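Local structure of sorbitol dehydrogenase (Gluconobacter oxydans, 5ITG) at residues H193-R199 and F223-M227; K25-F31 and D54-V60. The protein probably oxidises D-sorbitol to L-sorbose with a nicotinamide cofactor, as a member of the mannitol dehydrogenase family of NAD(P)-dependent oxidoreductases. Residues are numbered along the deposited sequence.

In the fold
Both contacts belong to the Rossmann domain but to different parts of it. Contact 2 pairs two parallel strands, 26-31 and 56-61, inside the main sheet, consistent with strand 26-31 leading, as in other Rossmann folds, into the turn that receives the dinucleotide. From there the sheet continues through strands 125-128 and 184-187, and side chains of Asn194, Phe223 and Pro224 touch the latter. Contact 1 joins the start of helix 194-209 to strand 226-228 of the small sheet, close to helix 288-312, a region that in relatives probably lies near the substrate site; no ligand marks it here. The two contacts do not touch: their centres are 19 Å apart and their nearest atoms about 10 Å.

Contact 1: H193-R199 and F223-M227; sequences HNGNVAR and FPNGM
This is a helix N-terminus held by an asparagine side chain from the loop before strand 226-228, within the Rossmann domain. His193 takes the N-cap position with left-handed backbone angles (50°/58°), and helix 194-209 begins at Asn194. The nearest CA pair is Gly195 and Asn225, 4.0 Å apart, and Gly195 CA makes CA-H...O contacts with Phe223 O (3.4 Å) and Pro224 O (3.5 Å); a CB on Gly195 would clash with both oxygens, so the segments meet at a residue without a side chain. Asn225 (chi1 m, chi2 -66°) turns OD1 to the amides of the first helical turn: Asn196 N donates at 3.0 Å, Gly195 N weakly at 2.7 Å. Its ND2 donates to Asn196 OD1 (3.2 Å), with Asn196 in the m rotamer. A water donates to both Asn196 OD1 (2.7 Å) and Phe223 O (2.8 Å). Asn194 adopts chi1 p, which places Asn194 OD1 2.8 Å from Gly226 N, which donates to it at a nearly straight 163°, while Asn194 ND2 hydrogen-bonds Asp189 O. NE2 of His193 (m) hydrogen-bonds Thr288 OG1, at the start of helix 288-312. The Phe223 ring (chi1 m, chi2 80°) packs against Ala198 and Arg199 in the following turn: Phe223 CD2 is 4.1 Å from Ala198 CB, and Arg199 CA makes a CH-pi contact over one face, 3.8 Å from the Phe223 ring centroid and 22° off the normal.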
# COMPACT_ATOMS: atom_id res chain seq x y z
N HIS A 193 2.61 6.84 -8.02
CA HIS A 193 1.83 7.87 -8.69
C HIS A 193 0.42 7.34 -8.95
O HIS A 193 -0.06 7.31 -10.09
CB HIS A 193 2.51 8.30 -9.98
CG HIS A 193 3.84 8.96 -9.76
ND1 HIS A 193 5.02 8.46 -10.27
CD2 HIS A 193 4.17 10.07 -9.06
CE1 HIS A 193 6.02 9.23 -9.88
NE2 HIS A 193 5.54 10.21 -9.15
N ASN A 194 -0.26 6.94 -7.88
CA ASN A 194 -1.61 6.39 -7.99
C ASN A 194 -2.60 7.35 -8.63
O ASN A 194 -3.55 6.92 -9.28
CB ASN A 194 -2.12 5.92 -6.61
CG ASN A 194 -2.03 6.99 -5.53
OD1 ASN A 194 -1.65 8.13 -5.78
ND2 ASN A 194 -2.40 6.61 -4.31
N GLY A 195 -2.38 8.65 -8.46
CA GLY A 195 -3.27 9.63 -9.06
C GLY A 195 -3.16 9.63 -10.57
O GLY A 195 -4.17 9.78 -11.28
N ASN A 196 -1.94 9.48 -11.07
CA ASN A 196 -1.72 9.45 -12.51
C ASN A 196 -2.39 8.21 -13.09
O ASN A 196 -2.91 8.24 -14.20
CB ASN A 196 -0.22 9.43 -12.82
CG ASN A 196 0.47 10.74 -12.45
OD1 ASN A 196 -0.16 11.69 -11.99
ND2 ASN A 196 1.78 10.78 -12.65
N VAL A 197 -2.37 7.11 -12.33
CA VAL A 197 -3.00 5.87 -12.78
C VAL A 197 -4.51 6.11 -12.89
O VAL A 197 -5.12 5.80 -13.91
CB VAL A 197 -2.75 4.72 -11.79
CG1 VAL A 197 -3.56 3.49 -12.19
CG2 VAL A 197 -1.25 4.38 -11.77
N ALA A 198 -5.09 6.67 -11.84
CA ALA A 198 -6.51 6.97 -11.81
C ALA A 198 -6.88 7.91 -12.98
O ALA A 198 -7.88 7.68 -13.67
CB ALA A 198 -6.87 7.63 -10.48
N ARG A 199 -6.08 8.94 -13.19
CA ARG A 199 -6.33 9.89 -14.27
C ARG A 199 -6.38 9.19 -15.63
O ARG A 199 -7.27 9.46 -16.44
CB ARG A 199 -5.25 10.98 -14.28
CG ARG A 199 -5.41 12.00 -15.40
CD ARG A 199 -4.46 13.18 -15.23
NE ARG A 199 -3.06 12.76 -15.27
CZ ARG A 199 -2.03 13.55 -15.01
NH1 ARG A 199 -2.23 14.83 -14.68
NH2 ARG A 199 -0.80 13.07 -15.08
N PHE A 223 -6.74 14.71 -9.82
CA PHE A 223 -6.33 13.34 -9.51
C PHE A 223 -5.00 13.37 -8.73
O PHE A 223 -3.97 12.91 -9.24
CB PHE A 223 -6.13 12.53 -10.79
CG PHE A 223 -7.34 12.48 -11.69
CD1 PHE A 223 -7.65 13.55 -12.52
CD2 PHE A 223 -8.17 11.36 -11.69
CE1 PHE A 223 -8.78 13.51 -13.35
CE2 PHE A 223 -9.30 11.31 -12.51
CZ PHE A 223 -9.60 12.38 -13.35
N PRO A 224 -5.02 13.88 -7.49
CA PRO A 224 -3.79 13.95 -6.70
C PRO A 224 -3.17 12.60 -6.44
O PRO A 224 -3.87 11.60 -6.26
CB PRO A 224 -4.25 14.63 -5.41
CG PRO A 224 -5.64 14.07 -5.24
CD PRO A 224 -6.20 14.19 -6.66
N ASN A 225 -1.84 12.58 -6.41
CA ASN A 225 -1.11 11.35 -6.11
C ASN A 225 -0.93 11.34 -4.60
O ASN A 225 -0.80 12.40 -3.96
CB ASN A 225 0.27 11.36 -6.75
CG ASN A 225 0.22 11.23 -8.25
OD1 ASN A 225 -0.19 10.21 -8.79
ND2 ASN A 225 0.65 12.28 -8.94
N GLY A 226 -0.92 10.15 -4.02
CA GLY A 226 -0.73 10.04 -2.59
C GLY A 226 0.10 8.82 -2.27
O GLY A 226 0.07 7.83 -3.00
N MSE A 227 0.85 8.89 -1.18
CA MSE A 227 1.66 7.76 -0.77
C MSE A 227 1.01 7.26 0.51
O MSE A 227 0.83 8.02 1.45
CB MSE A 227 3.09 8.23 -0.51
CG MSE A 227 4.12 7.16 -0.67
SE MSE A 227 5.31 7.28 0.78
CE MSE A 227 4.08 6.46 2.02
O HOH W 1 -2.46 12.94 -11.57

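Contact 2: K25-F31 and D54-V60; sequences KPGIVHF and DWAIVGV
Parallel strands 26-31 and 56-60 of the Rossmann sheet are joined by a beta-alpha-beta crossover; their axes approach to 4.6 Å and cross at -24°. Asp54 and Trp55 lead in: Asp54 O is 3.3 Å from Gly27 CA, and the Trp55 indole (chi1 m, chi2 104°) presents its edge to Ile28, CE3 3.9 Å from Ile28 CG1. At Ala56, N donates to Lys25 O (2.8 Å) while O accepts from Gly27 N (2.9 Å) and Ile28 N (3.2 Å). This is a beta bulge at Gly27 (-136°/-11°) that shifts the register by one: Pro26 pairs with Ala56, but Ile28 with Ile57. Ile57 (chi1 m) shares a sheet face with Ile28 and His30, its CG2 3.8 Å from His30 CB; the His30 ring (chi1 t) hydrogen-bonds Ser127 OG of strand 125-128 through ND1. Then Val58 N donates to Ile28 O (2.8 Å) and His30 N to Val58 O (2.9 Å). Val58 (t) joins Val29 on the opposite face, and Gly59 lies beside His30. Val60 (t) shares the Val29 face; helix 111-119 covers these three valines, while Phe31 meets Val126 and Met128. Val60 N closes on His30 O (2.7 Å), and Val60 CG1 reaches Phe31 CE1 at 3.7 Å.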
# COMPACT_ATOMS: atom_id res chain seq x y z
N LYS A 25 -22.17 14.76 8.27
CA LYS A 25 -22.83 14.60 6.98
C LYS A 25 -21.82 14.15 5.91
O LYS A 25 -20.65 14.53 5.96
CB LYS A 25 -23.47 15.92 6.55
CG LYS A 25 -24.58 16.39 7.49
CD LYS A 25 -25.09 17.77 7.10
CE LYS A 25 -26.34 18.15 7.90
NZ LYS A 25 -26.11 18.21 9.37
N PRO A 26 -22.27 13.34 4.94
CA PRO A 26 -21.44 12.81 3.85
C PRO A 26 -20.73 13.85 2.97
O PRO A 26 -21.34 14.81 2.50
CB PRO A 26 -22.43 11.98 3.03
CG PRO A 26 -23.45 11.55 4.06
CD PRO A 26 -23.65 12.82 4.84
N GLY A 27 -19.43 13.64 2.75
CA GLY A 27 -18.65 14.53 1.92
C GLY A 27 -17.74 13.75 0.99
O GLY A 27 -17.15 14.30 0.06
N ILE A 28 -17.65 12.44 1.24
CA ILE A 28 -16.81 11.55 0.45
C ILE A 28 -17.55 10.25 0.11
O ILE A 28 -18.27 9.70 0.94
CB ILE A 28 -15.55 11.13 1.26
CG1 ILE A 28 -14.78 12.36 1.73
CG2 ILE A 28 -14.65 10.23 0.40
CD1 ILE A 28 -13.75 12.05 2.80
N VAL A 29 -17.37 9.79 -1.12
CA VAL A 29 -17.94 8.51 -1.54
C VAL A 29 -16.71 7.65 -1.79
O VAL A 29 -15.80 8.05 -2.52
CB VAL A 29 -18.76 8.63 -2.84
CG1 VAL A 29 -18.99 7.24 -3.43
CG2 VAL A 29 -20.09 9.30 -2.55
N HIS A 30 -16.68 6.46 -1.19
CA HIS A 30 -15.54 5.56 -1.35
C HIS A 30 -15.89 4.25 -2.03
O HIS A 30 -16.80 3.55 -1.60
CB HIS A 30 -14.91 5.24 0.00
CG HIS A 30 -13.70 4.36 -0.09
ND1 HIS A 30 -12.46 4.85 -0.43
CD2 HIS A 30 -13.56 3.02 0.05
CE1 HIS A 30 -11.60 3.85 -0.50
NE2 HIS A 30 -12.24 2.73 -0.21
N PHE A 31 -15.14 3.92 -3.08
CA PHE A 31 -15.34 2.67 -3.82
C PHE A 31 -14.35 1.61 -3.32
O PHE A 31 -13.15 1.84 -3.31
CB PHE A 31 -15.12 2.91 -5.31
CG PHE A 31 -16.31 3.51 -6.02
CD1 PHE A 31 -17.38 2.71 -6.40
CD2 PHE A 31 -16.36 4.87 -6.30
CE1 PHE A 31 -18.49 3.25 -7.06
CE2 PHE A 31 -17.46 5.43 -6.96
CZ PHE A 31 -18.53 4.61 -7.34
N ASP A 54 -18.73 17.70 7.92
CA ASP A 54 -19.32 17.44 6.61
C ASP A 54 -18.49 16.52 5.72
O ASP A 54 -18.59 16.58 4.50
CB ASP A 54 -19.60 18.75 5.88
CG ASP A 54 -20.74 19.54 6.52
OD1 ASP A 54 -21.84 18.96 6.69
OD2 ASP A 54 -20.55 20.72 6.84
N TRP A 55 -17.69 15.67 6.35
CA TRP A 55 -16.85 14.76 5.58
C TRP A 55 -17.07 13.29 5.88
O TRP A 55 -16.14 12.49 5.81
CB TRP A 55 -15.38 15.13 5.78
CG TRP A 55 -15.05 16.48 5.23
CD1 TRP A 55 -14.86 17.64 5.94
CD2 TRP A 55 -14.89 16.83 3.85
NE1 TRP A 55 -14.58 18.68 5.08
CE2 TRP A 55 -14.59 18.21 3.79
CE3 TRP A 55 -14.97 16.10 2.65
CZ2 TRP A 55 -14.37 18.88 2.58
CZ3 TRP A 55 -14.75 16.76 1.45
CH2 TRP A 55 -14.45 18.14 1.43
N ALA A 56 -18.31 12.94 6.22
CA ALA A 56 -18.64 11.54 6.49
C ALA A 56 -18.40 10.79 5.20
O ALA A 56 -18.35 11.39 4.13
CB ALA A 56 -20.10 11.41 6.91
N ILE A 57 -18.25 9.47 5.29
CA ILE A 57 -17.99 8.67 4.10
C ILE A 57 -19.13 7.72 3.74
O ILE A 57 -19.66 7.03 4.60
CB ILE A 57 -16.71 7.81 4.29
CG1 ILE A 57 -15.51 8.70 4.61
CG2 ILE A 57 -16.43 7.02 3.03
CD1 ILE A 57 -14.27 7.92 5.05
N VAL A 58 -19.49 7.68 2.46
CA VAL A 58 -20.52 6.78 1.98
C VAL A 58 -19.75 5.70 1.21
O VAL A 58 -19.14 6.00 0.19
CB VAL A 58 -21.49 7.47 1.00
CG1 VAL A 58 -22.50 6.46 0.48
CG2 VAL A 58 -22.20 8.63 1.68
N GLY A 59 -19.77 4.47 1.71
CA GLY A 59 -19.04 3.41 1.04
C GLY A 59 -19.83 2.68 -0.03
O GLY A 59 -21.04 2.49 0.10
N VAL A 60 -19.14 2.28 -1.09
CA VAL A 60 -19.79 1.57 -2.19
C VAL A 60 -19.02 0.32 -2.61
O VAL A 60 -17.83 0.38 -2.89
CB VAL A 60 -19.95 2.47 -3.43
CG1 VAL A 60 -20.68 1.72 -4.54
CG2 VAL A 60 -20.70 3.73 -3.07